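Local atomic coordinates of glucan-binding protein C, GbpC (Streptococcus mutans UA159, PDB entry 5UQZ), a protein that binds glucan at the cell surface of Streptococcus mutans and probably mediates both sucrose-independent and sucrose-dependent adherence. Residues V134-I139 / H174-T179; I202-D205 / N209-D212. All blocks are in the same frame, centred on the assembly; numbering follows the deposited sequence.

Contact 1. Residues V134-I139 / H174-T179; sequences VTYDNI and HDPTKT
Tyr136 on strand 132-137 faces Pro176 in the loop 174-179, with their CA atoms 6.9 Å apart and no direct hydrogen bond joining the two segments. The contact rests on the tyrosine ring. Pro176 CB sits over the centre of one face, 3.4 Å from the Tyr136 ring centroid and only 7° off the normal, a CH-pi contact. Val134 CG1 covers the opposite face, nearer the rim. At the ring edge, in plane, His174 O comes 3.4 Å from Tyr136 CD2. Tyr136 CG lies beside the backbone N, anti to the carbonyl carbon (chi1 -56°), and this carries the ring to the loop.

This packing lies inside the beta-supersandwich of the glucan-binding domain, where the turn between strands 167-172 and 180-184 of one sheet meets a strand of the other. The phenol reaches past the proline to a water, which accepts from Tyr136 OH at 2.6 Å and donates to Thr179 O. Tyr136 OH also has a hydrogen bond with Tyr156 OH.

The loop holds its own shape. Asp175 OD1 takes Thr177 N at 2.9 Å, an Asx turn, and Thr177 OG1 at 2.7 Å, both from the same face of the carboxylate. Asp175 OD2 accepts from Glu69 N.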
ATOM      1  N   VAL A 134      -8.874  12.719 -14.204  1.00  7.67           N
ATOM      2  CA  VAL A 134      -9.838  12.765 -13.108  1.00  7.44           C
ATOM      3  C   VAL A 134      -9.616  14.039 -12.323  1.00  6.97           C
ATOM      4  O   VAL A 134      -8.503  14.304 -11.844  1.00  8.03           O
ATOM      5  CB  VAL A 134      -9.682  11.551 -12.181  1.00  7.99           C
ATOM      6  CG1 VAL A 134     -10.730  11.578 -11.076  1.00  9.06           C
ATOM      7  CG2 VAL A 134      -9.749  10.243 -12.978  1.00  8.92           C
ATOM      8  N   THR A 135     -10.664  14.857 -12.200  1.00  6.93           N
ATOM      9  CA  THR A 135     -10.593  16.092 -11.411  1.00  7.20           C
ATOM     10  C   THR A 135     -11.365  15.889 -10.137  1.00  7.44           C
ATOM     11  O   THR A 135     -12.539  15.507 -10.171  1.00  9.16           O
ATOM     12  CB  THR A 135     -11.170  17.260 -12.220  1.00  9.68           C
ATOM     13  OG1 THR A 135     -10.376  17.409 -13.439  1.00 12.40           O
ATOM     14  CG2 THR A 135     -11.096  18.545 -11.452  1.00 11.48           C
ATOM     15  N   TYR A 136     -10.697  16.171  -9.014  1.00  6.56           N
ATOM     16  CA  TYR A 136     -11.283  15.994  -7.694  1.00  6.90           C
ATOM     17  C   TYR A 136     -11.462  17.367  -7.070  1.00  6.89           C
ATOM     18  O   TYR A 136     -10.511  18.184  -7.018  1.00  7.89           O
ATOM     19  CB  TYR A 136     -10.340  15.198  -6.793  1.00  6.78           C
ATOM     20  CG  TYR A 136      -9.892  13.837  -7.304  1.00  6.38           C
ATOM     21  CD1 TYR A 136      -8.852  13.714  -8.220  1.00  6.58           C
ATOM     22  CD2 TYR A 136     -10.511  12.645  -6.838  1.00  6.83           C
ATOM     23  CE1 TYR A 136      -8.393  12.479  -8.641  1.00  7.16           C
ATOM     24  CE2 TYR A 136     -10.030  11.413  -7.230  1.00  7.37           C
ATOM     25  CZ  TYR A 136      -8.967  11.328  -8.122  1.00  6.80           C
ATOM     26  OH  TYR A 136      -8.447  10.125  -8.496  1.00  8.05           O
ATOM     27  N   ASP A 137     -12.655  17.654  -6.592  1.00  6.86           N
ATOM     28  CA  ASP A 137     -12.838  18.902  -5.873  1.00  9.29           C
ATOM     29  C   ASP A 137     -13.657  18.666  -4.624  1.00  7.38           C
ATOM     30  O   ASP A 137     -13.927  17.527  -4.265  1.00  8.44           O
ATOM     31  CB  ASP A 137     -13.164  20.105  -6.734  1.00 13.80           C
ATOM     32  CG  ASP A 137     -14.438  19.934  -7.435  1.00 16.68           C
ATOM     33  OD1 ASP A 137     -15.118  18.959  -7.220  1.00 15.68           O
ATOM     34  OD2 ASP A 137     -14.827  20.826  -8.190  1.00 29.90           O
ATOM     35  N   ASN A 138     -14.008  19.752  -3.923  1.00  7.60           N
ATOM     36  CA  ASN A 138     -14.402  19.692  -2.507  1.00  7.75           C
ATOM     37  C   ASN A 138     -13.251  19.140  -1.653  1.00  7.02           C
ATOM     38  O   ASN A 138     -13.358  18.103  -0.992  1.00  7.53           O
ATOM     39  CB  ASN A 138     -15.720  18.938  -2.254  1.00  8.20           C
ATOM     40  CG  ASN A 138     -16.400  19.435  -1.006  1.00  8.29           C
ATOM     41  OD1 ASN A 138     -15.939  20.344  -0.353  1.00 11.58           O
ATOM     42  ND2 ASN A 138     -17.605  18.980  -0.777  1.00 12.20           N
ATOM     43  N   ILE A 139     -12.130  19.881  -1.707  1.00  8.04           N
ATOM     44  CA  ILE A 139     -10.879  19.552  -0.996  1.00  7.39           C
ATOM     45  C   ILE A 139     -10.847  20.472   0.209  1.00  7.49           C
ATOM     46  O   ILE A 139     -10.867  21.713   0.074  1.00  8.56           O
ATOM     47  CB  ILE A 139      -9.666  19.794  -1.900  1.00  7.64           C
ATOM     48  CG1 ILE A 139      -9.809  19.088  -3.260  1.00  8.83           C
ATOM     49  CG2 ILE A 139      -8.406  19.353  -1.174  1.00  8.55           C
ATOM     50  CD1 ILE A 139     -10.088  17.618  -3.205  1.00 10.07           C
ATOM     51  N   HIS A 174     -13.337   8.163  -4.601  1.00  7.46           N
ATOM     52  CA  HIS A 174     -13.646   9.588  -4.728  1.00  7.02           C
ATOM     53  C   HIS A 174     -12.671  10.437  -3.919  1.00  7.54           C
ATOM     54  O   HIS A 174     -12.486  11.610  -4.245  1.00  7.76           O
ATOM     55  CB  HIS A 174     -15.103   9.891  -4.397  1.00  8.81           C
ATOM     56  CG  HIS A 174     -15.456   9.729  -2.962  1.00  8.77           C
ATOM     57  ND1 HIS A 174     -15.375  10.781  -2.079  1.00 11.70           N
ATOM     58  CD2 HIS A 174     -15.863   8.657  -2.254  1.00 10.65           C
ATOM     59  CE1 HIS A 174     -15.733  10.351  -0.877  1.00 13.52           C
ATOM     60  NE2 HIS A 174     -16.064   9.077  -0.968  1.00 13.54           N
ATOM     61  N   ASP A 175     -12.046   9.855  -2.879  1.00  7.08           N
ATOM     62  CA  ASP A 175     -10.997  10.530  -2.125  1.00  7.49           C
ATOM     63  C   ASP A 175      -9.664  10.299  -2.843  1.00  7.49           C
ATOM     64  O   ASP A 175      -9.164   9.162  -2.865  1.00  7.75           O
ATOM     65  CB  ASP A 175     -10.968   9.978  -0.696  1.00  8.49           C
ATOM     66  CG  ASP A 175      -9.871  10.615   0.173  1.00  8.91           C
ATOM     67  OD1 ASP A 175      -8.938  11.230  -0.362  1.00  8.41           O
ATOM     68  OD2 ASP A 175      -9.923  10.451   1.404  1.00 10.15           O
ATOM     69  N   PRO A 176      -9.046  11.344  -3.423  1.00  7.20           N
ATOM     70  CA  PRO A 176      -7.847  11.124  -4.245  1.00  8.19           C
ATOM     71  C   PRO A 176      -6.663  10.625  -3.440  1.00  7.84           C
ATOM     72  O   PRO A 176      -5.701  10.116  -4.034  1.00  7.95           O
ATOM     73  CB  PRO A 176      -7.549  12.518  -4.854  1.00  8.23           C
ATOM     74  CG  PRO A 176      -8.166  13.458  -3.863  1.00  8.29           C
ATOM     75  CD  PRO A 176      -9.407  12.773  -3.344  1.00  7.78           C
ATOM     76  N   THR A 177      -6.660  10.773  -2.111  1.00  7.75           N
ATOM     77  CA  THR A 177      -5.560  10.258  -1.311  1.00  8.02           C
ATOM     78  C   THR A 177      -5.596   8.756  -1.217  1.00  8.36           C
ATOM     79  O   THR A 177      -4.607   8.164  -0.743  1.00  9.67           O
ATOM     80  CB  THR A 177      -5.560  10.900   0.092  1.00  7.96           C
ATOM     81  OG1 THR A 177      -6.664  10.422   0.847  1.00  8.29           O
ATOM     82  CG2 THR A 177      -5.501  12.407   0.041  1.00  9.83           C
ATOM     83  N   LYS A 178      -6.692   8.110  -1.666  1.00  8.41           N
ATOM     84  CA  LYS A 178      -6.765   6.649  -1.733  1.00  9.96           C
ATOM     85  C   LYS A 178      -6.434   6.145  -3.135  1.00  9.53           C
ATOM     86  O   LYS A 178      -6.186   4.958  -3.322  1.00 10.21           O
ATOM     87  CB  LYS A 178      -8.173   6.200  -1.332  1.00 10.06           C
ATOM     88  CG  LYS A 178      -8.480   6.475   0.134  1.00 11.46           C
ATOM     89  CD  LYS A 178      -9.962   6.226   0.432  1.00 15.11           C
ATOM     90  CE  LYS A 178     -10.438   4.806   0.201  1.00 15.77           C
ATOM     91  NZ  LYS A 178     -11.892   4.756   0.539  1.00 19.08           N
ATOM     92  N   THR A 179      -6.418   7.033  -4.135  1.00 12.19           N
ATOM     93  CA  THR A 179      -5.960   6.759  -5.497  1.00 10.62           C
ATOM     94  C   THR A 179      -6.761   5.646  -6.166  1.00  9.04           C
ATOM     95  O   THR A 179      -7.936   5.872  -6.427  1.00  9.57           O
ATOM     96  CB  THR A 179      -4.432   6.588  -5.558  1.00 11.90           C
ATOM     97  OG1 THR A 179      -3.767   7.479  -4.639  1.00 15.32           O
ATOM     98  CG2 THR A 179      -3.915   6.853  -6.953  1.00 15.10           C
TER
HETATM   99  O   HOH W   1      -8.841   8.442  -6.533  1.00  8.20           O

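Contact 2. Residues I202-D205 / N209-D212; sequences IFYD and NEID
Tyr204 and Glu210 are paired by a single beta bridge, their CA atoms 4.4 Å apart. Two backbone bonds frame the pair. Ile211 N donates to Phe203 O at 2.8 Å, and Asp205 N donates to Asn209 O at 2.9 Å. Both acceptors also receive a CA-H...O contact, Phe203 O from Glu210 CA and Asn209 O from Tyr204 CA.

A side chain adds a third direct bond. Asp205 OD1 accepts from Asn209 N at 2.9 Å, approached from 47° out of the carboxylate plane. Asp205 CG sits between its own backbone N and carbonyl carbon (chi1 69°), and this turns OD1 back to the returning chain. Asp205 OD1 also takes a weak bond from Asn207 N inside the turn.

Apolar contacts flank the bridge. Glu210 CG touches Ile202 CG2 at 3.6 Å and Tyr204 CE2 at 3.7 Å. The tyrosine and glutamate run side by side in the same direction, ring and carboxylate planes 89° apart. Ile211 lays CG1 and CD1 against the backbone of Tyr204 and Asp205, with CD1 3.7 Å from Tyr204 C.

Waters extend the polar links. One joins Tyr204 OH to Glu210 OE2, and another joins Phe203 N to Ile211 O. Two more donate to Asp205 OD2, one shared with Glu210 O and the other with Asn209 OD1.

The chain makes a short hairpin-like reversal at the end of strand 194-204, with Tyr204 and Glu210 as its non-hydrogen-bonded antiparallel pair. That strand pairs antiparallel with strand 151-160, and Lys151 forms a cation-pi contact with Tyr204. Phe203 meets Phe66 edge-to-face, while Ile211 rests on Ile149 in the loop just before strand 151-160.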
ATOM      1  N   ILE A 202      -1.656  16.950 -10.289  1.00  6.15           N
ATOM      2  CA  ILE A 202      -1.520  18.401 -10.278  1.00  6.60           C
ATOM      3  C   ILE A 202      -2.412  18.928  -9.150  1.00  6.09           C
ATOM      4  O   ILE A 202      -3.592  18.565  -9.057  1.00  6.82           O
ATOM      5  CB  ILE A 202      -1.947  19.024 -11.625  1.00  8.03           C
ATOM      6  CG1 ILE A 202      -1.043  18.534 -12.769  1.00 11.23           C
ATOM      7  CG2 ILE A 202      -1.873  20.544 -11.533  1.00 10.22           C
ATOM      8  CD1 ILE A 202      -1.502  18.985 -14.110  1.00 15.02           C
ATOM      9  N   PHE A 203      -1.832  19.761  -8.285  1.00  5.74           N
ATOM     10  CA  PHE A 203      -2.575  20.421  -7.220  1.00  6.15           C
ATOM     11  C   PHE A 203      -2.888  21.849  -7.649  1.00  5.93           C
ATOM     12  O   PHE A 203      -2.061  22.504  -8.269  1.00  7.27           O
ATOM     13  CB  PHE A 203      -1.735  20.454  -5.935  1.00  6.61           C
ATOM     14  CG  PHE A 203      -1.315  19.079  -5.449  1.00  6.17           C
ATOM     15  CD1 PHE A 203      -2.244  18.234  -4.818  1.00  7.24           C
ATOM     16  CD2 PHE A 203      -0.015  18.627  -5.614  1.00  8.58           C
ATOM     17  CE1 PHE A 203      -1.872  16.999  -4.329  1.00  7.80           C
ATOM     18  CE2 PHE A 203       0.360  17.400  -5.103  1.00  9.09           C
ATOM     19  CZ  PHE A 203      -0.544  16.580  -4.466  1.00  8.02           C
ATOM     20  N   TYR A 204      -4.050  22.368  -7.236  1.00  6.09           N
ATOM     21  CA  TYR A 204      -4.450  23.725  -7.593  1.00  6.54           C
ATOM     22  C   TYR A 204      -4.681  24.544  -6.326  1.00  6.27           C
ATOM     23  O   TYR A 204      -5.187  24.021  -5.317  1.00  7.38           O
ATOM     24  CB  TYR A 204      -5.781  23.734  -8.407  1.00  6.93           C
ATOM     25  CG  TYR A 204      -5.676  23.013  -9.712  1.00  7.20           C
ATOM     26  CD1 TYR A 204      -5.735  21.628  -9.793  1.00  8.76           C
ATOM     27  CD2 TYR A 204      -5.563  23.731 -10.905  1.00  8.87           C
ATOM     28  CE1 TYR A 204      -5.645  20.974 -11.008  1.00  9.31           C
ATOM     29  CE2 TYR A 204      -5.510  23.065 -12.137  1.00  9.80           C
ATOM     30  CZ  TYR A 204      -5.546  21.686 -12.165  1.00 10.27           C
ATOM     31  OH  TYR A 204      -5.512  20.998 -13.356  1.00 13.44           O
ATOM     32  N   ASP A 205      -4.309  25.833  -6.397  1.00  6.91           N
ATOM     33  CA  ASP A 205      -4.517  26.762  -5.311  1.00  7.25           C
ATOM     34  C   ASP A 205      -5.949  27.317  -5.319  1.00  7.30           C
ATOM     35  O   ASP A 205      -6.788  26.945  -6.141  1.00  8.04           O
ATOM     36  CB  ASP A 205      -3.442  27.840  -5.319  1.00  7.67           C
ATOM     37  CG  ASP A 205      -3.530  28.801  -6.487  1.00  9.75           C
ATOM     38  OD1 ASP A 205      -4.590  28.940  -7.143  1.00  9.70           O
ATOM     39  OD2 ASP A 205      -2.506  29.475  -6.787  1.00 13.30           O
ATOM     40  N   ASN A 209      -5.129  28.151  -9.902  1.00  9.90           N
ATOM     41  CA  ASN A 209      -3.897  27.937 -10.659  1.00  9.19           C
ATOM     42  C   ASN A 209      -3.150  26.723 -10.167  1.00  7.86           C
ATOM     43  O   ASN A 209      -3.187  26.350  -8.987  1.00  8.17           O
ATOM     44  CB  ASN A 209      -3.012  29.161 -10.618  1.00 15.25           C
ATOM     45  CG  ASN A 209      -3.578  30.299 -11.514  1.00 24.85           C
ATOM     46  OD1 ASN A 209      -3.766  31.378 -11.036  1.00 28.80           O
ATOM     47  ND2 ASN A 209      -3.903  30.011 -12.795  1.00 29.19           N
ATOM     48  N   GLU A 210      -2.445  26.094 -11.092  1.00  7.04           N
ATOM     49  CA  GLU A 210      -1.599  24.960 -10.739  1.00  7.02           C
ATOM     50  C   GLU A 210      -0.501  25.415  -9.786  1.00  6.45           C
ATOM     51  O   GLU A 210       0.098  26.462  -9.964  1.00  9.41           O
ATOM     52  CB  GLU A 210      -0.975  24.361 -12.000  1.00  7.87           C
ATOM     53  CG  GLU A 210      -1.995  23.869 -12.987  1.00  8.24           C
ATOM     54  CD  GLU A 210      -1.386  23.105 -14.131  1.00  9.48           C
ATOM     55  OE1 GLU A 210      -0.138  22.925 -14.181  1.00 11.19           O
ATOM     56  OE2 GLU A 210      -2.150  22.625 -15.006  1.00 11.24           O
ATOM     57  N   ILE A 211      -0.189  24.579  -8.807  1.00  6.20           N
ATOM     58  CA  ILE A 211       0.815  24.900  -7.802  1.00  7.01           C
ATOM     59  C   ILE A 211       2.180  24.376  -8.255  1.00  7.19           C
ATOM     60  O   ILE A 211       2.347  23.180  -8.551  1.00  7.58           O
ATOM     61  CB  ILE A 211       0.405  24.281  -6.470  1.00  6.65           C
ATOM     62  CG1 ILE A 211      -0.830  24.968  -5.957  1.00  7.31           C
ATOM     63  CG2 ILE A 211       1.563  24.453  -5.455  1.00  8.99           C
ATOM     64  CD1 ILE A 211      -1.412  24.347  -4.666  1.00  8.50           C
ATOM     65  N   ASP A 212       3.164  25.287  -8.291  1.00  7.10           N
ATOM     66  CA  ASP A 212       4.540  24.936  -8.605  1.00  7.08           C
ATOM     67  C   ASP A 212       5.179  24.171  -7.443  1.00  6.66           C
ATOM     68  O   ASP A 212       5.234  24.677  -6.315  1.00  7.70           O
ATOM     69  CB  ASP A 212       5.273  26.265  -8.859  1.00  9.12           C
ATOM     70  CG  ASP A 212       6.742  26.093  -9.226  1.00  9.60           C
ATOM     71  OD1 ASP A 212       7.231  24.978  -9.414  1.00 10.71           O
ATOM     72  OD2 ASP A 212       7.433  27.151  -9.315  1.00 12.15           O
TER
HETATM   73  O   HOH W   2       0.874  20.693  -8.571  1.00 10.52           O
HETATM   74  O   HOH W   3      -4.729  22.419 -15.380  1.00 18.48           O
HETATM   75  O   HOH W   4      -0.074  28.573  -7.766  1.00 32.35           O
HETATM   76  O   HOH W   5      -2.713  31.632  -8.275  1.00 33.26           O

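From the N terminus, the chain passes the long helix 3-51 before strand 132-137 enters contact 1. It then runs through strands 151-160 and 167-172 to the loop 174-179, which closes contact 1 after 34 intervening residues. Contact 2 opens later, at the end of strand 194-204, and closes a turn with only three residues between its segments. The two are in series and neither nest nor cross. Their centres are 14 Å apart and their nearest atoms about 6 Å, without touching. Strand 151-160 lies between strands 132-137 and 194-204 in the same sheet. Contact 1 ties that sheet to the four-stranded one, whereas contact 2 is local to the end of strand 194-204.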